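Local atomic coordinates of CopN (Chlamydia pneumoniae, PDB entry 4NRH), a protein that probably acts as a type III secretion gatekeeper that, bound to the chaperone Scc3, helps direct the secretion of translocator proteins. Residues Leu34-Arg38 against Ala67-Leu71; Pro47-Leu51 against Ala85-Ala89; Pro61-Thr66 against Thr100-Lys105; Leu128-Val132 against Met145-Tyr150. All blocks are in the same frame, centred on the assembly; numbering follows the deposited sequence.

Contact 1: Leu34-Arg38 against Ala67-Leu71; sequences LRGLR and ALDYL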
loop_
_atom_site.group_PDB
_atom_site.type_symbol
_atom_site.label_atom_id
_atom_site.label_comp_id
_atom_site.label_asym_id
_atom_site.label_seq_id
_atom_site.Cartn_x
_atom_site.Cartn_y
_atom_site.Cartn_z
ATOM N N LEU A 34 12.305 -35.865 17.726
ATOM C CA LEU A 34 11.872 -35.396 19.038
ATOM C C LEU A 34 11.995 -36.496 20.087
ATOM O O LEU A 34 12.460 -36.252 21.202
ATOM C CB LEU A 34 10.433 -34.877 18.979
ATOM C CG LEU A 34 10.246 -33.500 18.338
ATOM C CD1 LEU A 34 8.770 -33.173 18.171
ATOM C CD2 LEU A 34 10.938 -32.432 19.172
ATOM N N ARG A 35 11.575 -37.706 19.730
ATOM C CA ARG A 35 11.695 -38.850 20.627
ATOM C C ARG A 35 13.160 -39.206 20.863
ATOM O O ARG A 35 13.536 -39.629 21.956
ATOM C CB ARG A 35 10.939 -40.060 20.071
ATOM C CG ARG A 35 9.426 -39.913 20.097
ATOM C CD ARG A 35 8.736 -41.202 19.674
ATOM N NE ARG A 35 8.942 -41.493 18.258
ATOM C CZ ARG A 35 8.113 -41.113 17.292
ATOM N NH1 ARG A 35 7.018 -40.426 17.589
ATOM N NH2 ARG A 35 8.378 -41.419 16.029
ATOM N N GLY A 36 13.981 -39.033 19.832
ATOM C CA GLY A 36 15.406 -39.288 19.937
ATOM C C GLY A 36 16.058 -38.381 20.963
ATOM O O GLY A 36 16.936 -38.803 21.714
ATOM N N LEU A 37 15.623 -37.124 20.988
ATOM C CA LEU A 37 16.106 -36.161 21.969
ATOM C C LEU A 37 15.636 -36.547 23.366
ATOM O O LEU A 37 16.402 -36.499 24.329
ATOM C CB LEU A 37 15.631 -34.750 21.615
ATOM C CG LEU A 37 15.973 -33.638 22.608
ATOM C CD1 LEU A 37 17.474 -33.578 22.856
ATOM C CD2 LEU A 37 15.453 -32.296 22.111
ATOM N N ARG A 38 14.364 -36.926 23.462
ATOM C CA ARG A 38 13.772 -37.371 24.719
ATOM C C ARG A 38 14.496 -38.580 25.302
ATOM O O ARG A 38 14.748 -38.643 26.506
ATOM C CB ARG A 38 12.294 -37.707 24.509
ATOM C CG ARG A 38 11.587 -38.204 25.756
ATOM C CD ARG A 38 10.307 -38.935 25.396
ATOM N NE ARG A 38 10.579 -40.140 24.619
ATOM C CZ ARG A 38 9.641 -40.897 24.058
ATOM N NH1 ARG A 38 8.360 -40.574 24.183
ATOM N NH2 ARG A 38 9.984 -41.977 23.367
ATOM N N ALA A 67 11.214 -27.955 20.626
ATOM C CA ALA A 67 11.559 -29.240 21.225
ATOM C C ALA A 67 11.448 -29.194 22.747
ATOM O O ALA A 67 10.996 -30.151 23.374
ATOM C CB ALA A 67 12.965 -29.659 20.809
ATOM N N LEU A 68 11.860 -28.073 23.332
ATOM C CA LEU A 68 11.776 -27.881 24.775
ATOM C C LEU A 68 10.328 -27.869 25.257
ATOM O O LEU A 68 10.016 -28.433 26.308
ATOM C CB LEU A 68 12.484 -26.590 25.183
ATOM C CG LEU A 68 14.002 -26.728 25.300
ATOM C CD1 LEU A 68 14.675 -25.370 25.246
ATOM C CD2 LEU A 68 14.380 -27.470 26.576
ATOM N N ASP A 69 9.451 -27.214 24.501
ATOM C CA ASP A 69 8.020 -27.248 24.791
ATOM C C ASP A 69 7.515 -28.686 24.822
ATOM O O ASP A 69 6.724 -29.058 25.688
ATOM C CB ASP A 69 7.231 -26.435 23.761
ATOM C CG ASP A 69 7.540 -24.952 23.826
ATOM O OD1 ASP A 69 7.885 -24.462 24.922
ATOM O OD2 ASP A 69 7.432 -24.276 22.783
ATOM N N TYR A 70 7.976 -29.488 23.866
ATOM C CA TYR A 70 7.578 -30.887 23.777
ATOM C C TYR A 70 8.078 -31.696 24.971
ATOM O O TYR A 70 7.329 -32.480 25.553
ATOM C CB TYR A 70 8.093 -31.516 22.479
ATOM C CG TYR A 70 8.209 -33.022 22.557
ATOM C CD1 TYR A 70 7.078 -33.826 22.526
ATOM C CD2 TYR A 70 9.449 -33.639 22.674
ATOM C CE1 TYR A 70 7.175 -35.202 22.606
ATOM C CE2 TYR A 70 9.557 -35.016 22.753
ATOM C CZ TYR A 70 8.416 -35.792 22.718
ATOM O OH TYR A 70 8.514 -37.163 22.796
ATOM N N LEU A 71 9.346 -31.501 25.324
ATOM C CA LEU A 71 9.967 -32.244 26.417
ATOM C C LEU A 71 9.261 -31.987 27.743
ATOM O O LEU A 71 9.006 -32.916 28.510
ATOM C CB LEU A 71 11.449 -31.882 26.534
ATOM C CG LEU A 71 12.352 -32.343 25.389
ATOM C CD1 LEU A 71 13.759 -31.789 25.561
ATOM C CD2 LEU A 71 12.375 -33.861 25.303
#

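Contact 2: Pro47-Leu51 against Ala85-Ala89; sequences PEDIL and ALIQA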
loop_
_atom_site.group_PDB
_atom_site.type_symbol
_atom_site.label_atom_id
_atom_site.label_comp_id
_atom_site.label_asym_id
_atom_site.label_seq_id
_atom_site.Cartn_x
_atom_site.Cartn_y
_atom_site.Cartn_z
ATOM N N PRO A 47 19.537 -29.149 34.223
ATOM C CA PRO A 47 19.181 -28.151 33.207
ATOM C C PRO A 47 20.320 -27.890 32.221
ATOM O O PRO A 47 20.072 -27.742 31.024
ATOM C CB PRO A 47 18.878 -26.907 34.039
ATOM C CG PRO A 47 18.349 -27.454 35.318
ATOM C CD PRO A 47 19.125 -28.724 35.573
ATOM N N GLU A 48 21.549 -27.828 32.727
ATOM C CA GLU A 48 22.725 -27.659 31.880
ATOM C C GLU A 48 22.878 -28.825 30.907
ATOM O O GLU A 48 23.127 -28.623 29.719
ATOM C CB GLU A 48 23.992 -27.520 32.730
ATOM C CG GLU A 48 24.098 -26.214 33.504
ATOM C CD GLU A 48 23.233 -26.193 34.749
ATOM O OE1 GLU A 48 22.790 -27.275 35.188
ATOM O OE2 GLU A 48 22.996 -25.092 35.290
ATOM N N ASP A 49 22.734 -30.042 31.425
ATOM C CA ASP A 49 22.818 -31.250 30.609
ATOM C C ASP A 49 21.755 -31.246 29.517
ATOM O O ASP A 49 22.022 -31.607 28.371
ATOM C CB ASP A 49 22.663 -32.500 31.477
ATOM C CG ASP A 49 23.846 -32.726 32.395
ATOM O OD1 ASP A 49 24.936 -32.184 32.114
ATOM O OD2 ASP A 49 23.684 -33.449 33.400
ATOM N N ILE A 50 20.546 -30.840 29.892
ATOM C CA ILE A 50 19.429 -30.764 28.960
ATOM C C ILE A 50 19.718 -29.807 27.812
ATOM O O ILE A 50 19.587 -30.172 26.643
ATOM C CB ILE A 50 18.139 -30.315 29.674
ATOM C CG1 ILE A 50 17.683 -31.380 30.673
ATOM C CG2 ILE A 50 17.045 -30.019 28.661
ATOM C CD1 ILE A 50 16.700 -30.866 31.701
ATOM N N LEU A 51 20.123 -28.585 28.149
ATOM C CA LEU A 51 20.407 -27.570 27.141
ATOM C C LEU A 51 21.507 -28.008 26.181
ATOM O O LEU A 51 21.381 -27.833 24.973
ATOM C CB LEU A 51 20.797 -26.249 27.811
ATOM C CG LEU A 51 19.671 -25.506 28.533
ATOM C CD1 LEU A 51 20.211 -24.292 29.272
ATOM C CD2 LEU A 51 18.589 -25.099 27.546
ATOM N N ALA A 85 13.560 -29.936 36.037
ATOM C CA ALA A 85 14.803 -29.563 35.375
ATOM C C ALA A 85 14.548 -29.052 33.960
ATOM O O ALA A 85 15.212 -28.127 33.495
ATOM C CB ALA A 85 15.762 -30.745 35.348
ATOM N N LEU A 86 13.582 -29.662 33.280
ATOM C CA LEU A 86 13.231 -29.263 31.919
ATOM C C LEU A 86 12.586 -27.880 31.878
ATOM O O LEU A 86 12.864 -27.086 30.980
ATOM C CB LEU A 86 12.297 -30.296 31.285
ATOM C CG LEU A 86 12.952 -31.612 30.864
ATOM C CD1 LEU A 86 11.907 -32.687 30.650
ATOM C CD2 LEU A 86 13.771 -31.411 29.601
ATOM N N ILE A 87 11.720 -27.603 32.848
ATOM C CA ILE A 87 11.058 -26.305 32.937
ATOM C C ILE A 87 12.087 -25.196 33.142
ATOM O O ILE A 87 12.026 -24.152 32.489
ATOM C CB ILE A 87 10.023 -26.272 34.080
ATOM C CG1 ILE A 87 8.856 -27.210 33.767
ATOM C CG2 ILE A 87 9.510 -24.857 34.302
ATOM C CD1 ILE A 87 7.941 -27.464 34.949
ATOM N N GLN A 88 13.032 -25.431 34.048
ATOM C CA GLN A 88 14.120 -24.488 34.286
ATOM C C GLN A 88 14.970 -24.311 33.032
ATOM O O GLN A 88 15.324 -23.191 32.662
ATOM C CB GLN A 88 15.002 -24.950 35.450
ATOM C CG GLN A 88 14.339 -24.878 36.814
ATOM C CD GLN A 88 15.104 -25.654 37.869
ATOM O OE1 GLN A 88 14.521 -26.408 38.648
ATOM N NE2 GLN A 88 16.420 -25.471 37.899
ATOM N N ALA A 89 15.302 -25.428 32.392
ATOM C CA ALA A 89 16.122 -25.418 31.184
ATOM C C ALA A 89 15.466 -24.625 30.057
ATOM O O ALA A 89 16.131 -23.851 29.368
ATOM C CB ALA A 89 16.407 -26.840 30.728
#

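Contact 3: Pro61-Thr66 against Thr100-Lys105; sequences PALQST and TAIGAK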
loop_
_atom_site.group_PDB
_atom_site.type_symbol
_atom_site.label_atom_id
_atom_site.label_comp_id
_atom_site.label_asym_id
_atom_site.label_seq_id
_atom_site.Cartn_x
_atom_site.Cartn_y
_atom_site.Cartn_z
ATOM N N PRO A 61 17.452 -22.385 16.767
ATOM C CA PRO A 61 16.927 -21.934 18.062
ATOM C C PRO A 61 15.403 -22.015 18.175
ATOM O O PRO A 61 14.889 -22.315 19.254
ATOM C CB PRO A 61 17.391 -20.478 18.136
ATOM C CG PRO A 61 18.635 -20.449 17.321
ATOM C CD PRO A 61 18.402 -21.414 16.193
ATOM N N ALA A 62 14.695 -21.745 17.082
ATOM C CA ALA A 62 13.238 -21.811 17.083
ATOM C C ALA A 62 12.762 -23.243 17.285
ATOM O O ALA A 62 11.809 -23.495 18.024
ATOM C CB ALA A 62 12.676 -21.240 15.792
ATOM N N LEU A 63 13.431 -24.179 16.621
ATOM C CA LEU A 63 13.111 -25.596 16.763
ATOM C C LEU A 63 13.587 -26.121 18.116
ATOM O O LEU A 63 12.971 -27.017 18.691
ATOM C CB LEU A 63 13.727 -26.412 15.623
ATOM C CG LEU A 63 12.952 -26.471 14.301
ATOM C CD1 LEU A 63 11.543 -27.001 14.532
ATOM C CD2 LEU A 63 12.914 -25.122 13.599
ATOM N N GLN A 64 14.692 -25.569 18.612
ATOM C CA GLN A 64 15.164 -25.882 19.957
ATOM C C GLN A 64 14.095 -25.514 20.979
ATOM O O GLN A 64 13.814 -26.273 21.907
ATOM C CB GLN A 64 16.463 -25.139 20.277
ATOM C CG GLN A 64 17.654 -25.538 19.425
ATOM C CD GLN A 64 18.871 -24.672 19.687
ATOM O OE1 GLN A 64 18.836 -23.772 20.526
ATOM N NE2 GLN A 64 19.955 -24.940 18.967
ATOM N N SER A 65 13.508 -24.334 20.793
ATOM C CA SER A 65 12.455 -23.840 21.670
ATOM C C SER A 65 11.204 -24.702 21.551
ATOM O O SER A 65 10.498 -24.930 22.533
ATOM C CB SER A 65 12.128 -22.381 21.343
ATOM O OG SER A 65 11.157 -21.863 22.233
ATOM N N THR A 66 10.935 -25.175 20.337
ATOM C CA THR A 66 9.803 -26.057 20.087
ATOM C C THR A 66 10.008 -27.410 20.764
ATOM O O THR A 66 9.094 -27.944 21.396
ATOM C CB THR A 66 9.580 -26.273 18.576
ATOM O OG1 THR A 66 9.268 -25.021 17.953
ATOM C CG2 THR A 66 8.443 -27.255 18.334
ATOM N N THR A 100 15.163 -14.428 19.314
ATOM C CA THR A 100 15.754 -15.352 18.353
ATOM C C THR A 100 15.087 -16.723 18.450
ATOM O O THR A 100 15.000 -17.457 17.464
ATOM C CB THR A 100 17.276 -15.491 18.575
ATOM O OG1 THR A 100 17.885 -14.194 18.544
ATOM C CG2 THR A 100 17.908 -16.368 17.504
ATOM N N ALA A 101 14.598 -17.056 19.640
ATOM C CA ALA A 101 13.894 -18.315 19.852
ATOM C C ALA A 101 12.379 -18.148 19.762
ATOM O O ALA A 101 11.724 -18.808 18.956
ATOM C CB ALA A 101 14.277 -18.913 21.199
ATOM N N ILE A 102 11.828 -17.259 20.583
ATOM C CA ILE A 102 10.378 -17.111 20.692
ATOM C C ILE A 102 9.762 -16.410 19.483
ATOM O O ILE A 102 8.741 -16.853 18.953
ATOM C CB ILE A 102 9.991 -16.335 21.963
ATOM C CG1 ILE A 102 10.637 -16.976 23.193
ATOM C CG2 ILE A 102 8.481 -16.295 22.125
ATOM C CD1 ILE A 102 10.217 -18.412 23.423
ATOM N N GLY A 103 10.387 -15.320 19.049
ATOM C CA GLY A 103 9.921 -14.584 17.887
ATOM C C GLY A 103 9.937 -15.427 16.628
ATOM O O GLY A 103 8.993 -15.400 15.839
ATOM N N ALA A 104 11.018 -16.178 16.441
ATOM C CA ALA A 104 11.150 -17.066 15.293
ATOM C C ALA A 104 10.129 -18.200 15.348
ATOM O O ALA A 104 9.542 -18.569 14.332
ATOM C CB ALA A 104 12.564 -17.627 15.220
ATOM N N LYS A 105 9.927 -18.752 16.540
ATOM C CA LYS A 105 8.983 -19.849 16.731
ATOM C C LYS A 105 7.546 -19.427 16.416
ATOM O O LYS A 105 6.751 -20.227 15.924
ATOM C CB LYS A 105 9.077 -20.387 18.164
ATOM C CG LYS A 105 8.113 -21.520 18.480
ATOM C CD LYS A 105 8.411 -22.138 19.839
ATOM C CE LYS A 105 8.133 -21.160 20.970
ATOM N NZ LYS A 105 8.393 -21.770 22.305
#

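Contact 4: Leu128-Val132 against Met145-Tyr150; sequences LYLEV and MLQDRY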
loop_
_atom_site.group_PDB
_atom_site.type_symbol
_atom_site.label_atom_id
_atom_site.label_comp_id
_atom_site.label_asym_id
_atom_site.label_seq_id
_atom_site.Cartn_x
_atom_site.Cartn_y
_atom_site.Cartn_z
ATOM N N LEU A 128 15.449 -13.115 8.209
ATOM C CA LEU A 128 15.097 -11.858 7.556
ATOM C C LEU A 128 14.025 -11.089 8.323
ATOM O O LEU A 128 14.163 -9.887 8.554
ATOM C CB LEU A 128 14.623 -12.108 6.125
ATOM C CG LEU A 128 14.118 -10.854 5.409
ATOM C CD1 LEU A 128 15.278 -9.936 5.051
ATOM C CD2 LEU A 128 13.313 -11.217 4.178
ATOM N N TYR A 129 12.955 -11.783 8.705
ATOM C CA TYR A 129 11.874 -11.163 9.466
ATOM C C TYR A 129 12.393 -10.530 10.752
ATOM O O TYR A 129 12.032 -9.402 11.090
ATOM C CB TYR A 129 10.778 -12.181 9.794
ATOM C CG TYR A 129 9.632 -11.580 10.578
ATOM C CD1 TYR A 129 8.617 -10.885 9.936
ATOM C CD2 TYR A 129 9.573 -11.695 11.962
ATOM C CE1 TYR A 129 7.573 -10.327 10.647
ATOM C CE2 TYR A 129 8.533 -11.141 12.683
ATOM C CZ TYR A 129 7.536 -10.458 12.020
ATOM O OH TYR A 129 6.496 -9.904 12.731
ATOM N N LEU A 130 13.234 -11.270 11.469
ATOM C CA LEU A 130 13.830 -10.781 12.706
ATOM C C LEU A 130 14.671 -9.533 12.457
ATOM O O LEU A 130 14.638 -8.589 13.243
ATOM C CB LEU A 130 14.679 -11.874 13.362
ATOM C CG LEU A 130 14.038 -12.594 14.552
ATOM C CD1 LEU A 130 12.615 -13.027 14.228
ATOM C CD2 LEU A 130 14.879 -13.786 14.978
ATOM N N GLU A 131 15.431 -9.538 11.366
ATOM C CA GLU A 131 16.253 -8.387 11.004
ATOM C C GLU A 131 15.405 -7.175 10.621
ATOM O O GLU A 131 15.681 -6.054 11.048
ATOM C CB GLU A 131 17.197 -8.742 9.852
ATOM C CG GLU A 131 18.043 -7.571 9.373
ATOM C CD GLU A 131 18.976 -7.943 8.238
ATOM O OE1 GLU A 131 18.956 -9.116 7.806
ATOM O OE2 GLU A 131 19.731 -7.061 7.776
ATOM N N VAL A 132 14.374 -7.408 9.812
ATOM C CA VAL A 132 13.506 -6.335 9.334
ATOM C C VAL A 132 12.751 -5.667 10.479
ATOM O O VAL A 132 12.689 -4.440 10.567
ATOM C CB VAL A 132 12.489 -6.860 8.296
ATOM C CG1 VAL A 132 11.381 -5.842 8.062
ATOM C CG2 VAL A 132 13.191 -7.201 6.991
ATOM N N MET A 145 17.821 -3.772 1.098
ATOM C CA MET A 145 18.010 -5.019 1.826
ATOM C C MET A 145 17.654 -6.224 0.960
ATOM O O MET A 145 18.411 -7.191 0.882
ATOM C CB MET A 145 17.172 -5.015 3.106
ATOM C CG MET A 145 17.428 -6.191 4.030
ATOM S SD MET A 145 16.387 -6.135 5.500
ATOM C CE MET A 145 16.682 -4.458 6.053
ATOM N N LEU A 146 16.493 -6.161 0.316
ATOM C CA LEU A 146 16.009 -7.254 -0.522
ATOM C C LEU A 146 16.789 -7.380 -1.831
ATOM O O LEU A 146 16.897 -8.470 -2.393
ATOM C CB LEU A 146 14.521 -7.072 -0.831
ATOM C CG LEU A 146 13.483 -7.684 0.115
ATOM C CD1 LEU A 146 13.621 -7.154 1.534
ATOM C CD2 LEU A 146 12.077 -7.436 -0.415
ATOM N N GLN A 147 17.320 -6.261 -2.315
ATOM C CA GLN A 147 17.941 -6.208 -3.637
ATOM C C GLN A 147 19.176 -7.096 -3.768
ATOM O O GLN A 147 19.450 -7.632 -4.843
ATOM C CB GLN A 147 18.307 -4.763 -3.986
ATOM C CG GLN A 147 17.184 -3.993 -4.668
ATOM C CD GLN A 147 17.610 -2.608 -5.111
ATOM O OE1 GLN A 147 18.454 -1.974 -4.477
ATOM N NE2 GLN A 147 17.027 -2.131 -6.204
ATOM N N ASP A 148 19.918 -7.251 -2.677
ATOM C CA ASP A 148 21.124 -8.072 -2.690
ATOM C C ASP A 148 20.812 -9.553 -2.503
ATOM O O ASP A 148 21.570 -10.415 -2.948
ATOM C CB ASP A 148 22.097 -7.610 -1.601
ATOM C CG ASP A 148 22.435 -6.139 -1.708
ATOM O OD1 ASP A 148 22.526 -5.629 -2.847
ATOM O OD2 ASP A 148 22.616 -5.493 -0.656
ATOM N N ARG A 149 19.697 -9.840 -1.840
ATOM C CA ARG A 149 19.380 -11.204 -1.427
ATOM C C ARG A 149 18.427 -11.943 -2.363
ATOM O O ARG A 149 18.484 -13.169 -2.463
ATOM C CB ARG A 149 18.794 -11.182 -0.014
ATOM C CG ARG A 149 19.765 -10.659 1.031
ATOM C CD ARG A 149 19.084 -10.397 2.362
ATOM N NE ARG A 149 19.705 -9.278 3.066
ATOM C CZ ARG A 149 19.529 -9.019 4.357
ATOM N NH1 ARG A 149 18.747 -9.802 5.087
ATOM N NH2 ARG A 149 20.134 -7.980 4.916
ATOM N N TYR A 150 17.553 -11.211 -3.046
ATOM C CA TYR A 150 16.504 -11.854 -3.831
ATOM C C TYR A 150 16.359 -11.303 -5.243
ATOM O O TYR A 150 16.715 -10.158 -5.521
ATOM C CB TYR A 150 15.157 -11.723 -3.115
ATOM C CG TYR A 150 15.150 -12.265 -1.708
ATOM C CD1 TYR A 150 15.047 -13.628 -1.471
ATOM C CD2 TYR A 150 15.245 -11.414 -0.615
ATOM C CE1 TYR A 150 15.040 -14.132 -0.183
ATOM C CE2 TYR A 150 15.238 -11.907 0.677
ATOM C CZ TYR A 150 15.136 -13.267 0.886
ATOM O OH TYR A 150 15.130 -13.764 2.169
#

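Contact 1: Leu34-Arg38 against Ala67-Leu71
The ring of Y70 reaches across from helix 61-74 and lies along L34 of helix 31-40; no other side chain here gives up as much surface. Its CG stands anti to the backbone N (chi1 157°), which carries the phenol over to the neighbouring helix. L34 CB sits over one face of the ring, 4.2 Å from the centroid and 26° off the normal, a CH-pi contact. The ring atom Y70 CE2 also comes to 3.5 Å from the backbone L34 O, an oxygen already taken by R38 N in the helix. Beyond the ring, the hydroxyl Y70 OH lies 3.6 Å from R38 CD, beside the bent arginine chain. This is helix-on-helix packing inside the all-helical HrpJ-like region, the two short axes 10.4 Å apart at a crossing angle of -62°. At the other end of L34, the methyl CD2 lands 3.8 Å from A67 CB. L71 supplies the third large surface with a forked tip: CD1 meets L37 CD2 at 3.9 Å, the two leucines crossing at about a right angle, while CD2 rests 3.8 Å from R38 CA. Helix 18-24 closes over L34 and Y70 through Y22 and A19 respectively, and R35, whose CG brushes Y70 OH, sends its guanidinium to salt bridges with D20 and D17.

Contact 2: Pro47-Leu51 against Ala85-Ala89
P47 and I50 both pack against the backbone oxygen of A85 in a close helix-helix crossing within the HrpJ-like region, where the first turn of helix 47-57 meets helix 80-97 at -65° with 8.6 Å between the short axes. Two alanines on the second helix let the backbones come this near: the CA atoms of P47 and A89 are 4.6 Å apart. The proline ring presents its rim, CG approaching A85 O at 3.7 Å and CD the methyl of A85. Q88, extended beyond CG, crosses the same ring obliquely, bringing NE2 to 3.8 Å from P47 CG at the more exposed border of the contact.

I50 enters with both branches. Its CG1 arm is anti to the carbonyl carbon (chi1 -66°), and from there CD1 runs to A85 CB at 3.8 Å and to L86 CD2 at 3.6 Å. The other branch, CG2, which stands anti to the backbone N, touches A89 CB and the same leucine methyl, so both branches of I50 bear on L86 CD2 from one side. L86 and I50 cross at about a right angle, and L71 and V72 of helix 61-74 also touch L86. A89 CB fits between P47 and I50, with L51 CG a little farther off. The contact contains no hydrogen bond between the helices; at its far end L51 CD2 presses on the backbone of the other helix, 3.3 Å from A89 O.

Contact 3: Pro61-Thr66 against Thr100-Lys105
A62 and A104 meet methyl to methyl, CB to CB at 3.7 Å, where helices 61-74 and 99-105 of the HrpJ-like region cross almost perpendicularly. The axes of the short segments pass only 7.7 Å apart, and the small side chains allow it: A62 CA comes to 3.8 Å from the backbone A101 O, and A101 CB lies against S65 CB. The exposed side is looser. There the P61 ring lies slantwise to T100, P61 CG standing 4.1 Å from T100 CG2, with F97 also touching the proline.

On the tightly packed side, K105 turns back over helix 61-74. Its chain leaves anti to the backbone N and bends at chi3 (67°); K105 CD passes 3.6 Å from T66 OG1 before K105 NZ donates to S65 OG at 2.8 Å. T66 OG1 itself donates to A62 O, which T66 N reaches from the opposite face of the carbonyl plane. K105 NZ also forms a salt bridge with D69, one turn farther along helix 61-74. With a serine oxygen and a carboxylate both gripping it, the ammonium is fixed in direction, and the aspartate probably favours its charged form.

Contact 4: Leu128-Val132 against Met145-Tyr150
A helical hairpin in the HrpJ-like region brings helix 122-133 alongside helix 139-149; their short segments run nearly antiparallel, 155° between directions. With 13.0 Å between the axes, long side chains do the bridging. E131 and R149 reach for each other end-on and join in a two-pronged salt bridge, each terminal nitrogen of the arginine holding one carboxylate oxygen. R149 NH1 donates to E131 OE1 at 2.8 Å, and R149 NH2 to E131 OE2 at 3.0 Å with a nearly straight N-H...O angle of 170°. Both oxygens lie close to the guanidinium plane, but the carboxylate is turned 32° against it: OE2 is met on its syn side, whereas OE1 is approached from above the carboxylate plane. E131 gets there fully stretched, CG anti to the backbone N and the rest of the chain extended. This double grip fixes the rotation of both groups.

Next to the ion pair the contact is apolar. M145 CG lies on one face of the R149 guanidinium, toward its rim, and the sulfur M145 SD packs 3.7 Å from V132 CG2 and 4.0 Å from L128 CD1. That leucine methyl also lies 3.5 Å from R149 NH1. V158 of helix 152-172 touches L128 as well, tying the hairpin to the helix that follows. The second methyl of L128 turns to Y150, with CD2 3.7 Å from Y150 OH.

Overall arrangement
Contacts 1 and 3 share helix 61-74, and the salt bridge from D69 to K105 joins them directly. Contact 2 leans on contact 1, where L86 packs on L71 and I50 on L68, so the first three form one cluster of crossing helices toward the N-terminal end of the model. Contact 1 is the most buried, and like the partly buried contact 2 it has no hydrogen bond between its segments; contact 3 adds a lysine-serine bond beside its alanines. Contact 4, about 31 Å from contact 1 between centres, lies nearest the centre of the chain, relies on an ion pair at its surface, and meets contact 3 through L130 against T100 and A104.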